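Local structure of regulatory protein BlaR1 (Bacillus licheniformis, 1NRF) at residues V38-N41 against K46-I49; I216-T221 against T225-V230. The protein probably senses beta-lactam antibiotics at the cell surface, its extracellular C-terminal domain being acylated by the drug so that the signal passes across the membrane. All coordinates share one frame; numbering follows the deposited sequence.

Contact 1: V38-N41 against K46-I49; sequences VLFN and KYTI
F40 and Y47 form a non-hydrogen-bonded pair on adjacent antiparallel strands, and their rings meet obliquely, planes at 47° and centroids 4.6 Å apart. Contact is made by one side of the F40 ring: CD2 of F40 sits over the middle of one face of Y47, 3.4 Å from Y47 CE2. The chi1 values bring this about, since CG of F40 lies anti to its backbone N (-179°) whereas CG of Y47 lies anti to its carbonyl carbon, so that the tyrosine ring comes close to residues 38-41. V38 lies on the same face of the sheet, its CG1 4.2 Å from CD2 of Y47. It runs side by side with I49, CG1 of V38 being 3.4 Å from CG2 of I49. Between these pairs the backbones are joined at L39-T48, and beyond F40-Y47, at the turn end, at N41-K46, where the bond from N41 N to K46 O, 2.8 Å, is almost straight and the return bond from K46 N to N41 O is longer and more bent. The phenol of Y47 finds its partners in N163 OD1 and L14 N. Helix 158-170 covers F40, V38 and Y47 through V162, K166 and L159, while strand 18-21 flanks residues 46-49 and strand 225-234 flanks residues 38-41.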
ATOM      1  N   VAL A  38       0.708   8.475   9.377  1.00 26.52           N
ATOM      2  CA  VAL A  38      -0.130   9.506   8.801  1.00 23.66           C
ATOM      3  C   VAL A  38      -1.565   8.997   8.772  1.00 25.59           C
ATOM      4  O   VAL A  38      -1.842   7.923   8.232  1.00 25.41           O
ATOM      5  CB  VAL A  38       0.266   9.853   7.351  1.00 22.89           C
ATOM      6  CG1 VAL A  38      -0.604  10.984   6.841  1.00 19.13           C
ATOM      7  CG2 VAL A  38       1.731  10.248   7.277  1.00 23.68           C
ATOM      8  N   LEU A  39      -2.470   9.755   9.381  1.00 26.12           N
ATOM      9  CA  LEU A  39      -3.888   9.413   9.369  1.00 28.10           C
ATOM     10  C   LEU A  39      -4.650  10.617   8.809  1.00 29.72           C
ATOM     11  O   LEU A  39      -4.314  11.763   9.117  1.00 32.03           O
ATOM     12  CB  LEU A  39      -4.374   9.109  10.774  1.00 28.51           C
ATOM     13  CG  LEU A  39      -5.888   8.952  10.914  1.00 30.11           C
ATOM     14  CD1 LEU A  39      -6.310   7.558  10.454  1.00 28.31           C
ATOM     15  CD2 LEU A  39      -6.278   9.175  12.366  1.00 26.29           C
ATOM     16  N   PHE A  40      -5.661  10.368   7.980  1.00 30.52           N
ATOM     17  CA  PHE A  40      -6.449  11.456   7.410  1.00 29.96           C
ATOM     18  C   PHE A  40      -7.951  11.298   7.620  1.00 31.30           C
ATOM     19  O   PHE A  40      -8.557  10.330   7.150  1.00 31.01           O
ATOM     20  CB  PHE A  40      -6.161  11.609   5.912  1.00 29.96           C
ATOM     21  CG  PHE A  40      -6.922  12.740   5.257  1.00 30.03           C
ATOM     22  CD1 PHE A  40      -7.991  12.475   4.391  1.00 28.84           C
ATOM     23  CD2 PHE A  40      -6.586  14.067   5.521  1.00 27.20           C
ATOM     24  CE1 PHE A  40      -8.711  13.521   3.802  1.00 29.02           C
ATOM     25  CE2 PHE A  40      -7.298  15.115   4.940  1.00 27.87           C
ATOM     26  CZ  PHE A  40      -8.368  14.840   4.076  1.00 26.57           C
ATOM     27  N   ASN A  41      -8.537  12.266   8.327  1.00 31.91           N
ATOM     28  CA  ASN A  41      -9.971  12.289   8.610  1.00 32.51           C
ATOM     29  C   ASN A  41     -10.664  13.089   7.499  1.00 32.71           C
ATOM     30  O   ASN A  41     -10.535  14.309   7.431  1.00 30.14           O
ATOM     31  CB  ASN A  41     -10.226  12.952   9.967  1.00 30.59           C
ATOM     32  CG  ASN A  41     -11.663  12.796  10.441  1.00 31.07           C
ATOM     33  OD1 ASN A  41     -12.603  12.885   9.647  1.00 31.54           O
ATOM     34  ND2 ASN A  41     -11.840  12.581  11.743  1.00 27.94           N
ATOM     35  N   LYS A  46      -8.703  16.568   8.423  1.00 37.87           N
ATOM     36  CA  LYS A  46      -7.572  16.687   9.327  1.00 36.42           C
ATOM     37  C   LYS A  46      -6.570  15.539   9.246  1.00 34.79           C
ATOM     38  O   LYS A  46      -6.933  14.363   9.160  1.00 32.31           O
ATOM     39  CB  LYS A  46      -8.059  16.793  10.770  1.00 38.76           C
ATOM     40  CG  LYS A  46      -6.923  16.919  11.788  1.00 41.83           C
ATOM     41  CD  LYS A  46      -7.336  16.411  13.162  1.00 43.68           C
ATOM     42  CE  LYS A  46      -8.627  17.054  13.640  1.00 45.64           C
ATOM     43  NZ  LYS A  46      -8.519  18.537  13.716  1.00 47.37           N
ATOM     44  N   TYR A  47      -5.297  15.904   9.278  1.00 33.78           N
ATOM     45  CA  TYR A  47      -4.228  14.929   9.265  1.00 33.20           C
ATOM     46  C   TYR A  47      -3.700  14.826  10.680  1.00 34.24           C
ATOM     47  O   TYR A  47      -3.514  15.842  11.358  1.00 35.79           O
ATOM     48  CB  TYR A  47      -3.055  15.367   8.390  1.00 30.37           C
ATOM     49  CG  TYR A  47      -3.304  15.406   6.903  1.00 27.66           C
ATOM     50  CD1 TYR A  47      -3.610  16.607   6.268  1.00 22.93           C
ATOM     51  CD2 TYR A  47      -3.149  14.260   6.119  1.00 24.58           C
ATOM     52  CE1 TYR A  47      -3.742  16.678   4.897  1.00 23.65           C
ATOM     53  CE2 TYR A  47      -3.278  14.320   4.735  1.00 26.74           C
ATOM     54  CZ  TYR A  47      -3.571  15.538   4.132  1.00 25.43           C
ATOM     55  OH  TYR A  47      -3.648  15.637   2.767  1.00 26.61           O
ATOM     56  N   THR A  48      -3.478  13.600  11.130  1.00 34.34           N
ATOM     57  CA  THR A  48      -2.895  13.378  12.439  1.00 35.35           C
ATOM     58  C   THR A  48      -1.629  12.612  12.100  1.00 37.28           C
ATOM     59  O   THR A  48      -1.695  11.513  11.542  1.00 37.08           O
ATOM     60  CB  THR A  48      -3.778  12.516  13.337  1.00 34.55           C
ATOM     61  OG1 THR A  48      -5.055  13.143  13.498  1.00 36.34           O
ATOM     62  CG2 THR A  48      -3.130  12.358  14.709  1.00 37.20           C
ATOM     63  N   ILE A  49      -0.475  13.196  12.395  1.00 38.00           N
ATOM     64  CA  ILE A  49       0.756  12.504  12.078  1.00 40.60           C
ATOM     65  C   ILE A  49       1.837  12.504  13.130  1.00 38.33           C
ATOM     66  O   ILE A  49       2.062  13.488  13.828  1.00 35.73           O
ATOM     67  CB  ILE A  49       1.381  13.018  10.760  1.00 44.93           C
ATOM     68  CG1 ILE A  49       1.540  14.531  10.799  1.00 46.79           C
ATOM     69  CG2 ILE A  49       0.522  12.594   9.583  1.00 46.01           C
ATOM     70  CD1 ILE A  49       2.079  15.100   9.494  1.00 51.35           C
TER

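Contact 2: I216-T221 against T225-V230; sequences IGYVET and TFFFAV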
ATOM      1  N   ILE A 216      -0.374   0.527   4.513  1.00 22.92           N
ATOM      2  CA  ILE A 216      -1.237   1.619   4.110  1.00 24.57           C
ATOM      3  C   ILE A 216      -2.633   1.073   3.896  1.00 25.38           C
ATOM      4  O   ILE A 216      -2.819  -0.130   3.775  1.00 25.69           O
ATOM      5  CB  ILE A 216      -0.738   2.267   2.785  1.00 25.03           C
ATOM      6  CG1 ILE A 216      -0.969   1.315   1.598  1.00 23.29           C
ATOM      7  CG2 ILE A 216       0.741   2.592   2.905  1.00 22.77           C
ATOM      8  CD1 ILE A 216      -0.540   1.893   0.256  1.00 20.33           C
ATOM      9  N   GLY A 217      -3.613   1.966   3.850  1.00 25.97           N
ATOM     10  CA  GLY A 217      -4.979   1.539   3.647  1.00 27.29           C
ATOM     11  C   GLY A 217      -5.957   2.535   4.232  1.00 29.06           C
ATOM     12  O   GLY A 217      -5.628   3.697   4.456  1.00 28.56           O
ATOM     13  N   TYR A 218      -7.177   2.084   4.480  1.00 29.51           N
ATOM     14  CA  TYR A 218      -8.177   2.971   5.037  1.00 30.11           C
ATOM     15  C   TYR A 218      -9.242   2.225   5.839  1.00 30.82           C
ATOM     16  O   TYR A 218      -9.351   0.998   5.789  1.00 28.28           O
ATOM     17  CB  TYR A 218      -8.811   3.796   3.907  1.00 27.95           C
ATOM     18  CG  TYR A 218      -9.152   2.975   2.694  1.00 28.45           C
ATOM     19  CD1 TYR A 218     -10.362   2.287   2.612  1.00 28.94           C
ATOM     20  CD2 TYR A 218      -8.232   2.820   1.654  1.00 26.81           C
ATOM     21  CE1 TYR A 218     -10.647   1.460   1.525  1.00 28.90           C
ATOM     22  CE2 TYR A 218      -8.507   1.994   0.569  1.00 26.74           C
ATOM     23  CZ  TYR A 218      -9.713   1.318   0.510  1.00 26.42           C
ATOM     24  OH  TYR A 218      -9.981   0.484  -0.544  1.00 28.25           O
ATOM     25  N   VAL A 219      -9.993   2.985   6.618  1.00 32.45           N
ATOM     26  CA  VAL A 219     -11.066   2.423   7.420  1.00 33.90           C
ATOM     27  C   VAL A 219     -12.353   3.104   6.980  1.00 33.97           C
ATOM     28  O   VAL A 219     -12.438   4.341   6.932  1.00 33.06           O
ATOM     29  CB  VAL A 219     -10.852   2.677   8.929  1.00 33.49           C
ATOM     30  CG1 VAL A 219     -12.073   2.207   9.710  1.00 35.86           C
ATOM     31  CG2 VAL A 219      -9.605   1.944   9.412  1.00 36.52           C
ATOM     32  N   GLU A 220     -13.347   2.298   6.639  1.00 33.10           N
ATOM     33  CA  GLU A 220     -14.619   2.851   6.222  1.00 35.17           C
ATOM     34  C   GLU A 220     -15.648   2.697   7.325  1.00 35.52           C
ATOM     35  O   GLU A 220     -15.923   1.579   7.768  1.00 36.15           O
ATOM     36  CB  GLU A 220     -15.124   2.136   4.975  1.00 36.13           C
ATOM     37  CG  GLU A 220     -14.092   2.030   3.887  1.00 38.29           C
ATOM     38  CD  GLU A 220     -14.548   1.139   2.767  1.00 39.64           C
ATOM     39  OE1 GLU A 220     -15.291   1.625   1.887  1.00 38.97           O
ATOM     40  OE2 GLU A 220     -14.168  -0.053   2.781  1.00 41.81           O
ATOM     41  N   THR A 221     -16.202   3.819   7.778  1.00 34.31           N
ATOM     42  CA  THR A 221     -17.243   3.780   8.798  1.00 33.92           C
ATOM     43  C   THR A 221     -18.570   4.121   8.114  1.00 35.80           C
ATOM     44  O   THR A 221     -18.636   4.273   6.884  1.00 34.82           O
ATOM     45  CB  THR A 221     -16.988   4.778   9.967  1.00 34.06           C
ATOM     46  OG1 THR A 221     -17.083   6.133   9.494  1.00 30.42           O
ATOM     47  CG2 THR A 221     -15.604   4.524  10.596  1.00 31.94           C
ATOM     48  N   THR A 225     -14.476   8.126   6.456  1.00 32.60           N
ATOM     49  CA  THR A 225     -13.438   7.275   5.889  1.00 32.00           C
ATOM     50  C   THR A 225     -12.087   7.793   6.353  1.00 30.62           C
ATOM     51  O   THR A 225     -11.772   8.977   6.202  1.00 29.90           O
ATOM     52  CB  THR A 225     -13.470   7.274   4.359  1.00 31.49           C
ATOM     53  OG1 THR A 225     -14.797   6.989   3.918  1.00 36.51           O
ATOM     54  CG2 THR A 225     -12.538   6.199   3.807  1.00 31.59           C
ATOM     55  N   PHE A 226     -11.295   6.897   6.921  1.00 29.31           N
ATOM     56  CA  PHE A 226      -9.984   7.257   7.426  1.00 29.72           C
ATOM     57  C   PHE A 226      -8.906   6.639   6.563  1.00 29.39           C
ATOM     58  O   PHE A 226      -8.914   5.436   6.336  1.00 30.99           O
ATOM     59  CB  PHE A 226      -9.825   6.764   8.874  1.00 29.58           C
ATOM     60  CG  PHE A 226     -10.762   7.421   9.844  1.00 29.21           C
ATOM     61  CD1 PHE A 226     -10.371   8.564  10.542  1.00 29.18           C
ATOM     62  CD2 PHE A 226     -12.053   6.925  10.025  1.00 28.11           C
ATOM     63  CE1 PHE A 226     -11.254   9.215  11.410  1.00 31.66           C
ATOM     64  CE2 PHE A 226     -12.954   7.563  10.888  1.00 30.58           C
ATOM     65  CZ  PHE A 226     -12.556   8.712  11.584  1.00 32.48           C
ATOM     66  N   PHE A 227      -7.976   7.461   6.093  1.00 29.55           N
ATOM     67  CA  PHE A 227      -6.871   6.981   5.273  1.00 28.12           C
ATOM     68  C   PHE A 227      -5.613   7.023   6.120  1.00 27.61           C
ATOM     69  O   PHE A 227      -5.349   8.013   6.791  1.00 27.79           O
ATOM     70  CB  PHE A 227      -6.703   7.858   4.028  1.00 29.87           C
ATOM     71  CG  PHE A 227      -7.871   7.800   3.081  1.00 29.58           C
ATOM     72  CD1 PHE A 227      -8.937   8.684   3.213  1.00 29.15           C
ATOM     73  CD2 PHE A 227      -7.915   6.841   2.077  1.00 29.13           C
ATOM     74  CE1 PHE A 227     -10.027   8.614   2.363  1.00 29.31           C
ATOM     75  CE2 PHE A 227      -9.001   6.759   1.221  1.00 30.16           C
ATOM     76  CZ  PHE A 227     -10.064   7.649   1.363  1.00 31.36           C
ATOM     77  N   PHE A 228      -4.834   5.947   6.092  1.00 27.50           N
ATOM     78  CA  PHE A 228      -3.623   5.876   6.903  1.00 26.58           C
ATOM     79  C   PHE A 228      -2.432   5.213   6.205  1.00 26.95           C
ATOM     80  O   PHE A 228      -2.579   4.429   5.269  1.00 27.94           O
ATOM     81  CB  PHE A 228      -3.914   5.106   8.195  1.00 26.04           C
ATOM     82  CG  PHE A 228      -4.354   3.698   7.955  1.00 24.84           C
ATOM     83  CD1 PHE A 228      -5.690   3.400   7.744  1.00 23.62           C
ATOM     84  CD2 PHE A 228      -3.415   2.670   7.858  1.00 28.46           C
ATOM     85  CE1 PHE A 228      -6.094   2.095   7.435  1.00 22.74           C
ATOM     86  CE2 PHE A 228      -3.805   1.365   7.548  1.00 25.89           C
ATOM     87  CZ  PHE A 228      -5.153   1.080   7.335  1.00 24.80           C
ATOM     88  N   ALA A 229      -1.244   5.529   6.696  1.00 26.06           N
ATOM     89  CA  ALA A 229      -0.024   4.975   6.160  1.00 25.82           C
ATOM     90  C   ALA A 229       1.025   4.998   7.258  1.00 26.37           C
ATOM     91  O   ALA A 229       1.229   6.014   7.925  1.00 26.44           O
ATOM     92  CB  ALA A 229       0.446   5.790   4.947  1.00 27.25           C
ATOM     93  N   VAL A 230       1.666   3.857   7.453  1.00 24.73           N
ATOM     94  CA  VAL A 230       2.711   3.714   8.444  1.00 25.96           C
ATOM     95  C   VAL A 230       3.951   3.189   7.738  1.00 27.79           C
ATOM     96  O   VAL A 230       3.860   2.255   6.938  1.00 27.65           O
ATOM     97  CB  VAL A 230       2.322   2.692   9.541  1.00 25.97           C
ATOM     98  CG1 VAL A 230       3.548   2.273  10.326  1.00 29.20           C
ATOM     99  CG2 VAL A 230       1.296   3.295  10.481  1.00 29.45           C
TER
HETATM  100  O   HOH W   1     -16.926   4.949   4.117  1.00 33.36           O
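G217 and F228 meet at the apolar centre, where the phenylalanine ring folds back over the backbone of the opposite strand. CG of F228 stands between its own N and carbonyl carbon (chi1 61°), which carries the ring across to G217, whose CA makes a CH-pi contact over its face, 4.1 Å from the F228 ring centroid. The carbonyl O of G217 sits over the same face, 3.3 Å above the plane of the F228 ring and offset toward the rim. The V219 side chain crosses that of F228 at about a right angle, its CG2 4.0 Å from F228 CE1. On the other sheet face, Y218 and F227 cross with their ring planes at 52°, CB of Y218 being 3.7 Å from F227 CD2; Y169 of helix 158-170 adds an edge-to-face partner to each ring. Farther along, I216 CG2 packs on A229 CB. The two strands form a beta hairpin within the central sheet of a penicillin-binding-protein-like domain, and the side chain of I216 lies about 9 Å from that of S63, the probable acylated serine. Backbone bonds join G217 with F228, the one from F228 N to G217 O being nearly straight at 177°, and F226 N bonds to V219 O at 2.8 Å. Toward the turn, T221 CG2 approaches the edge of the F226 ring at CE2, 4.0 Å away. E220 directs OE1 to Y169 OH, and T221 OG1 bonds to N224 O. A water hydrogen-bonded to T225 OG1, 3.0 Å away, donates a weak bond to T221 O.

How the contacts relate
Two hairpins placed side by side build much of one sheet here. Contact 1 closes along the chain before contact 2 opens, yet their centres are only 9 Å apart, because strands 33-41 and 225-234 are neighbours in the mixed sheet. Probable hydrogen bonds cross the seam from F40 N to F227 O, 2.7 Å, and from V38 N to A229 O, 2.9 Å. Helix 158-170 packs against one face of both hairpins. Chain segments far apart in sequence thus share one sheet of the sensor domain, with contact 2 nearer the probable acylation site and contact 1 toward the side of the sheet bounded by strand 18-21.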